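Local coordinates for DNA-binding protein reb1 (Schizosaccharomyces pombe, PDB 5EYB) that binds specific DNA sites in and around the rRNA genes, where it helps terminate transcription by RNA polymerase I, and upstream of many RNA polymerase II genes, at residues C172-E177 / N205-R210; E181-V186 / D213-G218; V187-G190 / T194-G197. All coordinates share one frame; numbering follows the deposited sequence.

Contact 1. Residues C172-E177 / N205-R210. With nucleotides of chain B; nucleotides of chain C.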
loop_
_atom_site.group_PDB
_atom_site.type_symbol
_atom_site.label_atom_id
_atom_site.label_comp_id
_atom_site.label_asym_id
_atom_site.label_seq_id
_atom_site.Cartn_x
_atom_site.Cartn_y
_atom_site.Cartn_z
ATOM N N CYS A 172 3.751 -15.606 -1.574
ATOM C CA CYS A 172 3.465 -14.456 -2.429
ATOM C C CYS A 172 3.594 -14.776 -3.914
ATOM O O CYS A 172 2.991 -14.109 -4.755
ATOM C CB CYS A 172 4.394 -13.292 -2.077
ATOM S SG CYS A 172 6.131 -13.749 -1.893
ATOM N N VAL A 173 4.383 -15.798 -4.230
ATOM C CA VAL A 173 4.695 -16.118 -5.616
ATOM C C VAL A 173 3.562 -16.857 -6.321
ATOM O O VAL A 173 3.332 -18.042 -6.080
ATOM C CB VAL A 173 5.974 -16.970 -5.714
ATOM N N TRP A 174 2.851 -16.144 -7.189
ATOM C CA TRP A 174 1.892 -16.765 -8.093
ATOM C C TRP A 174 2.527 -16.905 -9.468
ATOM O O TRP A 174 3.109 -15.952 -9.988
ATOM C CB TRP A 174 0.603 -15.948 -8.182
ATOM C CG TRP A 174 -0.271 -16.046 -6.968
ATOM C CD1 TRP A 174 -0.014 -15.537 -5.729
ATOM C CD2 TRP A 174 -1.553 -16.684 -6.880
ATOM N NE1 TRP A 174 -1.053 -15.820 -4.875
ATOM C CE2 TRP A 174 -2.010 -16.523 -5.558
ATOM C CE3 TRP A 174 -2.360 -17.367 -7.796
ATOM C CZ2 TRP A 174 -3.237 -17.023 -5.124
ATOM C CZ3 TRP A 174 -3.577 -17.866 -7.361
ATOM C CH2 TRP A 174 -4.003 -17.692 -6.039
ATOM N N SER A 175 2.425 -18.093 -10.051
ATOM C CA SER A 175 2.992 -18.328 -11.372
ATOM C C SER A 175 1.982 -17.979 -12.460
ATOM O O SER A 175 0.819 -17.691 -12.173
ATOM C CB SER A 175 3.448 -19.780 -11.510
ATOM O OG SER A 175 2.366 -20.674 -11.328
ATOM N N LYS A 176 2.439 -17.998 -13.708
ATOM C CA LYS A 176 1.578 -17.693 -14.843
ATOM C C LYS A 176 0.453 -18.716 -14.951
ATOM O O LYS A 176 -0.688 -18.371 -15.265
ATOM C CB LYS A 176 2.391 -17.664 -16.141
ATOM C CG LYS A 176 3.606 -16.746 -16.109
ATOM C CD LYS A 176 3.203 -15.284 -15.998
ATOM C CE LYS A 176 4.419 -14.369 -16.039
ATOM N NZ LYS A 176 4.040 -12.931 -15.961
ATOM N N GLU A 177 0.786 -19.974 -14.675
ATOM C CA GLU A 177 -0.164 -21.076 -14.792
ATOM C C GLU A 177 -1.162 -21.045 -13.645
ATOM O O GLU A 177 -2.353 -21.284 -13.832
ATOM C CB GLU A 177 0.568 -22.421 -14.820
ATOM C CG GLU A 177 1.699 -22.497 -15.841
ATOM C CD GLU A 177 2.996 -21.876 -15.339
ATOM O OE1 GLU A 177 3.237 -21.897 -14.114
ATOM O OE2 GLU A 177 3.770 -21.358 -16.172
ATOM N N ASN A 205 -9.015 -15.654 0.777
ATOM C CA ASN A 205 -8.769 -14.222 0.661
ATOM C C ASN A 205 -7.663 -13.908 -0.349
ATOM O O ASN A 205 -7.763 -12.940 -1.108
ATOM C CB ASN A 205 -8.416 -13.632 2.031
ATOM C CG ASN A 205 -8.352 -12.110 2.017
ATOM O OD1 ASN A 205 -7.272 -11.523 1.970
ATOM N ND2 ASN A 205 -9.512 -11.468 2.062
ATOM N N ASP A 206 -6.616 -14.732 -0.360
ATOM C CA ASP A 206 -5.521 -14.585 -1.320
ATOM C C ASP A 206 -6.004 -14.782 -2.751
ATOM O O ASP A 206 -5.511 -14.135 -3.676
ATOM C CB ASP A 206 -4.395 -15.579 -1.028
ATOM C CG ASP A 206 -3.669 -15.279 0.263
ATOM O OD1 ASP A 206 -3.607 -14.094 0.655
ATOM O OD2 ASP A 206 -3.155 -16.232 0.886
ATOM N N CYS A 207 -6.960 -15.687 -2.927
ATOM C CA CYS A 207 -7.533 -15.941 -4.241
ATOM C C CYS A 207 -8.303 -14.723 -4.722
ATOM O O CYS A 207 -8.189 -14.327 -5.881
ATOM C CB CYS A 207 -8.443 -17.170 -4.214
ATOM S SG CYS A 207 -7.572 -18.733 -3.959
ATOM N N ARG A 208 -9.085 -14.132 -3.823
ATOM C CA ARG A 208 -9.825 -12.914 -4.133
ATOM C C ARG A 208 -8.857 -11.811 -4.531
ATOM O O ARG A 208 -9.041 -11.159 -5.560
ATOM C CB ARG A 208 -10.676 -12.469 -2.936
ATOM C CG ARG A 208 -11.814 -11.489 -3.261
ATOM C CD ARG A 208 -11.340 -10.045 -3.460
ATOM N NE ARG A 208 -10.477 -9.581 -2.374
ATOM C CZ ARG A 208 -10.881 -8.807 -1.370
ATOM N NH1 ARG A 208 -12.142 -8.398 -1.307
ATOM N NH2 ARG A 208 -10.024 -8.437 -0.429
ATOM N N ASP A 209 -7.830 -11.605 -3.711
ATOM C CA ASP A 209 -6.880 -10.523 -3.947
ATOM C C ASP A 209 -6.158 -10.700 -5.282
ATOM O O ASP A 209 -6.024 -9.742 -6.048
ATOM C CB ASP A 209 -5.870 -10.430 -2.799
ATOM C CG ASP A 209 -6.521 -10.074 -1.467
ATOM O OD1 ASP A 209 -7.620 -9.477 -1.469
ATOM O OD2 ASP A 209 -5.926 -10.388 -0.414
ATOM N N ARG A 210 -5.713 -11.922 -5.568
ATOM C CA ARG A 210 -5.062 -12.212 -6.844
ATOM C C ARG A 210 -5.980 -11.903 -8.012
ATOM O O ARG A 210 -5.544 -11.366 -9.026
ATOM C CB ARG A 210 -4.620 -13.667 -6.920
ATOM C CG ARG A 210 -3.125 -13.832 -7.029
ATOM C CD ARG A 210 -2.558 -13.193 -8.285
ATOM N NE ARG A 210 -1.154 -12.837 -8.094
ATOM C CZ ARG A 210 -0.307 -12.545 -9.075
ATOM N NH1 ARG A 210 -0.709 -12.578 -10.336
ATOM N NH2 ARG A 210 0.949 -12.229 -8.794
ATOM P P DG B 12 -18.099 -4.284 -3.358
ATOM O OP1 DG B 12 -19.210 -3.432 -3.834
ATOM O OP2 DG B 12 -17.048 -4.729 -4.298
ATOM O "O5'" DG B 12 -17.347 -3.570 -2.143
ATOM C "C5'" DG B 12 -18.045 -3.313 -0.935
ATOM C "C4'" DG B 12 -17.118 -2.720 0.107
ATOM O "O4'" DG B 12 -16.326 -3.768 0.709
ATOM C "C3'" DG B 12 -16.124 -1.676 -0.422
ATOM O "O3'" DG B 12 -16.254 -0.470 0.327
ATOM C "C2'" DG B 12 -14.752 -2.331 -0.214
ATOM C "C1'" DG B 12 -15.031 -3.277 0.940
ATOM N N9 DG B 12 -14.118 -4.410 1.008
ATOM C C8 DG B 12 -13.962 -5.404 0.072
ATOM N N7 DG B 12 -13.074 -6.297 0.407
ATOM C C5 DG B 12 -12.616 -5.871 1.648
ATOM C C6 DG B 12 -11.646 -6.441 2.502
ATOM O O6 DG B 12 -10.979 -7.466 2.326
ATOM N N1 DG B 12 -11.482 -5.695 3.663
ATOM C C2 DG B 12 -12.167 -4.543 3.962
ATOM N N2 DG B 12 -11.870 -3.966 5.131
ATOM N N3 DG B 12 -13.079 -3.997 3.170
ATOM C C4 DG B 12 -13.251 -4.714 2.033
ATOM P P DC C 15 -0.269 -11.605 6.374
ATOM O OP1 DC C 15 0.491 -12.246 7.471
ATOM O OP2 DC C 15 -0.978 -12.431 5.368
ATOM O "O5'" DC C 15 -1.356 -10.613 6.992
ATOM C "C5'" DC C 15 -0.938 -9.466 7.703
ATOM C "C4'" DC C 15 -2.047 -8.444 7.764
ATOM O "O4'" DC C 15 -2.359 -8.006 6.438
ATOM C "C3'" DC C 15 -3.361 -8.964 8.324
ATOM O "O3'" DC C 15 -3.411 -8.703 9.722
ATOM C "C2'" DC C 15 -4.429 -8.163 7.560
ATOM C "C1'" DC C 15 -3.650 -7.461 6.443
ATOM N N1 DC C 15 -4.242 -7.653 5.096
ATOM C C2 DC C 15 -5.077 -6.670 4.561
ATOM O O2 DC C 15 -5.310 -5.653 5.224
ATOM N N3 DC C 15 -5.610 -6.861 3.327
ATOM C C4 DC C 15 -5.333 -7.971 2.647
ATOM N N4 DC C 15 -5.879 -8.114 1.435
ATOM C C5 DC C 15 -4.484 -8.983 3.177
ATOM C C6 DC C 15 -3.968 -8.785 4.394
ATOM P P DC C 14 3.745 -11.607 1.453
ATOM O OP1 DC C 14 4.906 -12.153 2.190
ATOM O OP2 DC C 14 2.997 -12.457 0.505
ATOM O "O5'" DC C 14 2.682 -11.064 2.510
ATOM C "C5'" DC C 14 2.969 -9.896 3.249
ATOM C "C4'" DC C 14 1.703 -9.323 3.847
ATOM O "O4'" DC C 14 1.039 -8.496 2.881
ATOM C "C3'" DC C 14 0.660 -10.357 4.255
ATOM O "O3'" DC C 14 0.769 -10.621 5.643
ATOM C "C2'" DC C 14 -0.687 -9.695 3.906
ATOM C "C1'" DC C 14 -0.285 -8.347 3.309
ATOM N N1 DC C 14 -1.126 -7.939 2.157
ATOM C C2 DC C 14 -1.871 -6.760 2.235
ATOM O O2 DC C 14 -1.802 -6.073 3.260
ATOM N N3 DC C 14 -2.642 -6.400 1.180
ATOM C C4 DC C 14 -2.686 -7.171 0.093
ATOM N N4 DC C 14 -3.462 -6.775 -0.921
ATOM C C5 DC C 14 -1.936 -8.382 -0.001
ATOM C C6 DC C 14 -1.179 -8.724 1.044
#
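Arg210 lays its aliphatic chain across one face of the Trp174 indole. Its CG stands 3.3 Å from the centroid of the five-membered ring, close to the ring normal, in a CH-pi contact. Further along, Arg210 NE lies 3.5 Å from Trp174 CG, and the guanidinium, tilted 22° from the indole, has Trp174 CB over one face near its rim. The two side chains run past each other in opposite directions. At the six-membered end, Cys207 SG meets the ring edge, 4.3 Å from Trp174 CH2. The indole reaches helix 204-215 with its CG anti to the carbonyl carbon (chi1 -74°).

Outside this shell, Asp179 forms a salt bridge with Arg210 NH1, holding the far end of the arginine, while Arg202 adds a cation-pi contact to the indole. Ser175 is the N-cap of helix 176-189, its OG bonded to Glu178 N, so the tryptophan sits just ahead of that helix. With an alanine in place of Trp174, the Arg210 chain would probably lose the surface it lies on, and a gap is likely to open beside Cys207.

The same turn of helix 204-215 sends other side chains into the DNA. Arg208 NH1 donates to N7 of DG12 of chain B at 2.9 Å, and Arg208 NH2 to O6 of that guanine at 3.1 Å. Asp209 OD1 accepts from both NE and NH2 of Arg208 almost in the guanidinium plane, which fixes the group's rotation. Asp209 OD2 takes a bond of 2.9 Å from N4 of DC15 of chain C. One carboxylate thus steadies the guanine-reading arginine and itself reads a cytosine on the other strand, consistent with a Myb recognition helix working in the major groove.

Contact 2. Residues E181-V186 / D213-G218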
loop_
_atom_site.group_PDB
_atom_site.type_symbol
_atom_site.label_atom_id
_atom_site.label_comp_id
_atom_site.label_asym_id
_atom_site.label_seq_id
_atom_site.Cartn_x
_atom_site.Cartn_y
_atom_site.Cartn_z
ATOM N N GLU A 181 -5.055 -20.821 -13.755
ATOM C CA GLU A 181 -5.902 -21.802 -13.091
ATOM C C GLU A 181 -6.954 -21.102 -12.244
ATOM O O GLU A 181 -8.096 -21.548 -12.153
ATOM C CB GLU A 181 -5.064 -22.739 -12.221
ATOM C CG GLU A 181 -5.856 -23.884 -11.616
ATOM C CD GLU A 181 -6.243 -24.933 -12.645
ATOM O OE1 GLU A 181 -5.662 -24.929 -13.750
ATOM O OE2 GLU A 181 -7.128 -25.765 -12.347
ATOM N N LEU A 182 -6.554 -19.996 -11.628
ATOM C CA LEU A 182 -7.473 -19.191 -10.843
ATOM C C LEU A 182 -8.561 -18.605 -11.729
ATOM O O LEU A 182 -9.745 -18.671 -11.396
ATOM C CB LEU A 182 -6.727 -18.072 -10.120
ATOM C CG LEU A 182 -7.631 -17.075 -9.394
ATOM C CD1 LEU A 182 -8.327 -17.742 -8.219
ATOM C CD2 LEU A 182 -6.844 -15.855 -8.945
ATOM N N ARG A 183 -8.149 -18.033 -12.857
ATOM C CA ARG A 183 -9.077 -17.435 -13.813
ATOM C C ARG A 183 -10.160 -18.418 -14.243
ATOM O O ARG A 183 -11.347 -18.103 -14.203
ATOM C CB ARG A 183 -8.326 -16.934 -15.048
ATOM C CG ARG A 183 -9.195 -16.177 -16.039
ATOM C CD ARG A 183 -8.457 -15.914 -17.342
ATOM N NE ARG A 183 -8.126 -17.156 -18.039
ATOM C CZ ARG A 183 -8.990 -17.862 -18.763
ATOM N NH1 ARG A 183 -10.248 -17.457 -18.889
ATOM N NH2 ARG A 183 -8.599 -18.979 -19.359
ATOM N N LYS A 184 -9.736 -19.611 -14.647
ATOM C CA LYS A 184 -10.655 -20.639 -15.118
ATOM C C LYS A 184 -11.610 -21.099 -14.024
ATOM O O LYS A 184 -12.760 -21.442 -14.297
ATOM C CB LYS A 184 -9.872 -21.831 -15.676
ATOM C CG LYS A 184 -9.175 -21.530 -16.992
ATOM C CD LYS A 184 -8.445 -22.740 -17.543
ATOM C CE LYS A 184 -7.206 -23.070 -16.729
ATOM N NZ LYS A 184 -6.305 -23.998 -17.471
ATOM N N ASN A 185 -11.130 -21.105 -12.786
ATOM C CA ASN A 185 -11.979 -21.451 -11.652
ATOM C C ASN A 185 -13.059 -20.400 -11.422
ATOM O O ASN A 185 -14.199 -20.730 -11.085
ATOM C CB ASN A 185 -11.138 -21.628 -10.389
ATOM C CG ASN A 185 -10.659 -23.054 -10.206
ATOM O OD1 ASN A 185 -11.432 -24.001 -10.348
ATOM N ND2 ASN A 185 -9.380 -23.216 -9.895
ATOM N N VAL A 186 -12.697 -19.136 -11.612
ATOM C CA VAL A 186 -13.656 -18.048 -11.476
ATOM C C VAL A 186 -14.661 -18.087 -12.629
ATOM O O VAL A 186 -15.845 -17.800 -12.442
ATOM C CB VAL A 186 -12.952 -16.674 -11.424
ATOM C CG1 VAL A 186 -13.962 -15.551 -11.285
ATOM C CG2 VAL A 186 -11.967 -16.634 -10.265
ATOM N N ASP A 213 -7.108 -7.753 -7.913
ATOM C CA ASP A 213 -6.038 -6.784 -8.112
ATOM C C ASP A 213 -5.067 -7.130 -9.242
ATOM O O ASP A 213 -4.216 -6.316 -9.591
ATOM C CB ASP A 213 -5.255 -6.599 -6.808
ATOM C CG ASP A 213 -6.068 -5.894 -5.736
ATOM O OD1 ASP A 213 -6.804 -4.946 -6.078
ATOM O OD2 ASP A 213 -5.975 -6.290 -4.553
ATOM N N VAL A 214 -5.177 -8.325 -9.814
ATOM C CA VAL A 214 -4.258 -8.715 -10.881
ATOM C C VAL A 214 -4.931 -9.426 -12.056
ATOM O O VAL A 214 -4.932 -8.921 -13.178
ATOM C CB VAL A 214 -3.136 -9.637 -10.360
ATOM C CG1 VAL A 214 -2.249 -10.076 -11.513
ATOM C CG2 VAL A 214 -2.307 -8.943 -9.288
ATOM N N VAL A 215 -5.496 -10.600 -11.793
ATOM C CA VAL A 215 -5.956 -11.490 -12.855
ATOM C C VAL A 215 -7.245 -11.017 -13.549
ATOM O O VAL A 215 -7.420 -11.246 -14.744
ATOM C CB VAL A 215 -6.155 -12.919 -12.305
ATOM C CG1 VAL A 215 -6.582 -13.882 -13.410
ATOM C CG2 VAL A 215 -4.868 -13.409 -11.657
ATOM N N ARG A 216 -8.131 -10.344 -12.815
ATOM C CA ARG A 216 -9.388 -9.854 -13.397
ATOM C C ARG A 216 -9.147 -8.974 -14.619
ATOM O O ARG A 216 -9.921 -9.000 -15.575
ATOM C CB ARG A 216 -10.209 -9.068 -12.365
ATOM C CG ARG A 216 -11.571 -8.613 -12.891
ATOM C CD ARG A 216 -12.385 -7.839 -11.857
ATOM N NE ARG A 216 -13.767 -7.632 -12.298
ATOM C CZ ARG A 216 -14.773 -8.456 -12.021
ATOM N NH1 ARG A 216 -14.560 -9.543 -11.299
ATOM N NH2 ARG A 216 -15.994 -8.192 -12.462
ATOM N N PHE A 217 -8.071 -8.198 -14.581
ATOM C CA PHE A 217 -7.775 -7.254 -15.651
ATOM C C PHE A 217 -7.267 -7.957 -16.901
ATOM O O PHE A 217 -7.391 -7.434 -18.009
ATOM C CB PHE A 217 -6.755 -6.222 -15.174
ATOM C CG PHE A 217 -7.276 -5.316 -14.099
ATOM C CD1 PHE A 217 -7.947 -4.149 -14.424
ATOM C CD2 PHE A 217 -7.103 -5.633 -12.763
ATOM C CE1 PHE A 217 -8.431 -3.314 -13.439
ATOM C CE2 PHE A 217 -7.584 -4.802 -11.772
ATOM C CZ PHE A 217 -8.249 -3.640 -12.109
ATOM N N GLY A 218 -6.701 -9.144 -16.716
ATOM C CA GLY A 218 -6.152 -9.903 -17.822
ATOM C C GLY A 218 -4.919 -9.241 -18.402
ATOM O O GLY A 218 -3.934 -9.014 -17.701
#
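Val215 has CG1 anti to its backbone N (chi1 -178°) and CG2 anti to the carbonyl carbon, a setting that spreads both methyls against helix 176-189. On that helix Leu182 also has its CG anti to the backbone N (chi1 173°), and its CD2 is the branch that comes up to the valine. Leu182 CD2 lies 4.2 Å from Val215 CG2, the two side chains crossing obliquely. The other methyl, Val215 CG1, rests 3.9 Å from Arg183 CB, so the valine bridges two consecutive residues of the helix. The backbones come nearest at Arg183 and Val215, whose CA atoms are 6.8 Å apart.

Only the root of Arg183 takes part. The guanidinium turns away from the valine to a salt bridge with Glu180, one turn back on its own helix. That pairing keeps the charge away from the apolar touch.

The place is the C-terminal end of the predicted helix-turn-helix of the first Myb-type repeat, where helix 204-215 runs out beside helix 176-189. The helix widens into a pi-type turn at 213-215, and a type I beta turn from Val215 to Gly218 follows, closed by Gly218 N bonding to Val215 O at 3.0 Å. Gly218 has positive phi, and the chain leaves helical geometry there.

Leu182 and Val186 of the same helix carry the packing on: Leu182 touches Cys207 and Arg210 of helix 204-215 and Ile196 of helix 193-199, and Val186 packs on Trp193 and Trp211. Asp213 OD1 forms a salt bridge with Arg265 NE, at the start of helix 265-275 in the second Myb-type repeat.

Contact 3. Residues V187-G190 / T194-G197. With nucleotides of chain B.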
loop_
_atom_site.group_PDB
_atom_site.type_symbol
_atom_site.label_atom_id
_atom_site.label_comp_id
_atom_site.label_asym_id
_atom_site.label_seq_id
_atom_site.Cartn_x
_atom_site.Cartn_y
_atom_site.Cartn_z
ATOM N N VAL A 187 -14.192 -18.457 -13.816
ATOM C CA VAL A 187 -15.086 -18.623 -14.961
ATOM C C VAL A 187 -16.023 -19.805 -14.724
ATOM O O VAL A 187 -17.192 -19.781 -15.110
ATOM C CB VAL A 187 -14.306 -18.837 -16.275
ATOM C CG1 VAL A 187 -15.259 -19.077 -17.430
ATOM C CG2 VAL A 187 -13.426 -17.636 -16.575
ATOM N N GLU A 188 -15.507 -20.831 -14.061
ATOM C CA GLU A 188 -16.274 -22.048 -13.841
ATOM C C GLU A 188 -17.242 -21.940 -12.666
ATOM O O GLU A 188 -18.399 -22.345 -12.773
ATOM C CB GLU A 188 -15.331 -23.234 -13.623
ATOM C CG GLU A 188 -16.039 -24.553 -13.376
ATOM C CD GLU A 188 -16.780 -25.069 -14.601
ATOM O OE1 GLU A 188 -16.645 -24.470 -15.691
ATOM O OE2 GLU A 188 -17.494 -26.086 -14.474
ATOM N N HIS A 189 -16.768 -21.391 -11.550
ATOM C CA HIS A 189 -17.525 -21.452 -10.305
ATOM C C HIS A 189 -18.026 -20.096 -9.811
ATOM O O HIS A 189 -18.875 -20.037 -8.922
ATOM C CB HIS A 189 -16.674 -22.111 -9.218
ATOM C CG HIS A 189 -16.231 -23.500 -9.561
ATOM N ND1 HIS A 189 -17.118 -24.534 -9.773
ATOM C CD2 HIS A 189 -14.995 -24.026 -9.730
ATOM C CE1 HIS A 189 -16.447 -25.635 -10.057
ATOM N NE2 HIS A 189 -15.157 -25.355 -10.039
ATOM N N GLY A 190 -17.508 -19.013 -10.384
ATOM C CA GLY A 190 -17.889 -17.678 -9.954
ATOM C C GLY A 190 -17.020 -17.171 -8.817
ATOM O O GLY A 190 -15.936 -17.702 -8.581
ATOM N N THR A 194 -13.852 -19.631 -1.235
ATOM C CA THR A 194 -13.649 -20.748 -0.322
ATOM C C THR A 194 -13.607 -22.064 -1.100
ATOM O O THR A 194 -12.739 -22.910 -0.869
ATOM C CB THR A 194 -14.751 -20.810 0.750
ATOM O OG1 THR A 194 -14.792 -19.571 1.465
ATOM C CG2 THR A 194 -14.482 -21.940 1.729
ATOM N N LYS A 195 -14.549 -22.225 -2.024
ATOM C CA LYS A 195 -14.580 -23.394 -2.898
ATOM C C LYS A 195 -13.347 -23.427 -3.793
ATOM O O LYS A 195 -12.696 -24.464 -3.936
ATOM C CB LYS A 195 -15.851 -23.395 -3.749
ATOM C CG LYS A 195 -15.897 -24.472 -4.812
ATOM C CD LYS A 195 -17.110 -24.293 -5.708
ATOM C CE LYS A 195 -18.289 -25.111 -5.221
ATOM N NZ LYS A 195 -18.047 -26.565 -5.433
ATOM N N ILE A 196 -13.030 -22.279 -4.387
ATOM C CA ILE A 196 -11.874 -22.158 -5.265
ATOM C C ILE A 196 -10.576 -22.334 -4.485
ATOM O O ILE A 196 -9.681 -23.069 -4.907
ATOM C CB ILE A 196 -11.864 -20.797 -5.987
ATOM C CG1 ILE A 196 -12.987 -20.748 -7.026
ATOM C CG2 ILE A 196 -10.519 -20.548 -6.647
ATOM C CD1 ILE A 196 -13.018 -19.478 -7.837
ATOM N N GLY A 197 -10.494 -21.667 -3.338
ATOM C CA GLY A 197 -9.320 -21.736 -2.489
ATOM C C GLY A 197 -8.907 -23.150 -2.129
ATOM O O GLY A 197 -7.721 -23.483 -2.158
ATOM P P DA B 10 -17.135 -17.454 -0.355
ATOM O OP1 DA B 10 -17.593 -18.349 -1.443
ATOM O OP2 DA B 10 -15.764 -17.589 0.186
ATOM O "O5'" DA B 10 -17.331 -15.944 -0.838
ATOM C "C5'" DA B 10 -18.627 -15.458 -1.142
ATOM C "C4'" DA B 10 -18.674 -13.948 -1.018
ATOM O "O4'" DA B 10 -18.454 -13.569 0.364
ATOM C "C3'" DA B 10 -17.620 -13.190 -1.840
ATOM O "O3'" DA B 10 -18.258 -12.172 -2.614
ATOM C "C2'" DA B 10 -16.692 -12.598 -0.774
ATOM C "C1'" DA B 10 -17.647 -12.420 0.387
ATOM N N9 DA B 10 -16.981 -12.324 1.683
ATOM C C8 DA B 10 -16.062 -13.189 2.206
ATOM N N7 DA B 10 -15.625 -12.844 3.396
ATOM C C5 DA B 10 -16.306 -11.671 3.669
ATOM C C6 DA B 10 -16.291 -10.798 4.776
ATOM N N6 DA B 10 -15.530 -10.993 5.859
ATOM N N1 DA B 10 -17.092 -9.715 4.725
ATOM C C2 DA B 10 -17.848 -9.520 3.640
ATOM N N3 DA B 10 -17.950 -10.266 2.545
ATOM C C4 DA B 10 -17.144 -11.336 2.622
ATOM P P DT B 9 -17.095 -21.007 5.319
ATOM O OP1 DT B 9 -17.378 -22.233 4.539
ATOM O OP2 DT B 9 -15.768 -20.839 5.960
ATOM O "O5'" DT B 9 -17.395 -19.738 4.393
ATOM C "C5'" DT B 9 -18.676 -19.603 3.789
ATOM C "C4'" DT B 9 -18.831 -18.249 3.112
ATOM O "O4'" DT B 9 -18.967 -17.211 4.111
ATOM C "C3'" DT B 9 -17.668 -17.824 2.203
ATOM O "O3'" DT B 9 -18.153 -17.600 0.880
ATOM C "C2'" DT B 9 -17.143 -16.528 2.846
ATOM C "C1'" DT B 9 -18.354 -16.046 3.631
ATOM N N1 DT B 9 -18.025 -15.162 4.802
ATOM C C2 DT B 9 -18.594 -13.912 4.881
ATOM O O2 DT B 9 -19.355 -13.469 4.039
ATOM N N3 DT B 9 -18.240 -13.190 5.986
ATOM C C4 DT B 9 -17.391 -13.581 7.004
ATOM O O4 DT B 9 -17.136 -12.855 7.958
ATOM C C5 DT B 9 -16.828 -14.900 6.865
ATOM C C7 DT B 9 -15.893 -15.429 7.912
ATOM C C6 DT B 9 -17.169 -15.622 5.783
#
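Ile196 pushes its CD1 to 3.5 Å from the carbonyl O of Gly190, the close and buried part of this contact. The isoleucine has CG1 anti to the carbonyl carbon and runs on extended (chi2 -177°), which carries the terminal methyl under the end of helix 176-189; the same side chain also touches Leu182, Asn185 and Val186 of that helix. Gly190 leaves the helix with positive phi (88°), and at its backbone angles a CB would crowd the carbonyl O of His189.

Toward solvent the fit is looser. Lys195 crosses His189 at about a right angle and sets its CD over one ring face, a CH-pi contact 4.3 Å from the ring centroid and offset toward the rim. Glu188 CG covers the opposite face, so the imidazole lies between two aliphatic chains. Bends at chi3 and chi4 take the ammonium group aside, leaving Lys195 NZ 4.9 Å from His189 ND1; if the histidine were protonated, the two charges would probably disfavour each other.

Thr194, just before Lys195, turns to the DNA: its OG1 donates to OP2 of DA10 of chain B at 2.6 Å, and its backbone N adds a weak bond of 3.1 Å to that oxygen. A phosphate held at the start of helix 193-199, while the helix packs on the one before it, fits the three-helix Myb-type DNA-binding repeat.

How the contacts relate
From the N terminus, the chain enters at 172-177, forms helix 176-189, and turns at Gly190 into helix 193-199, where contact 3 closes the shortest loop, with three residues between its segments. It then runs on into helix 204-215. Contact 1 ties 205-210 back to the approach to the first helix, and contact 2 brings 213-218 back to that helix's middle. Contacts 1 and 2 cross along the chain, and contact 3 nests inside both loops. Leu182 joins them in space: its CD2 packs on Arg210 CB and its CD1 on Ile196 CG2. Together the three fasten the helices of the first Myb-type repeat.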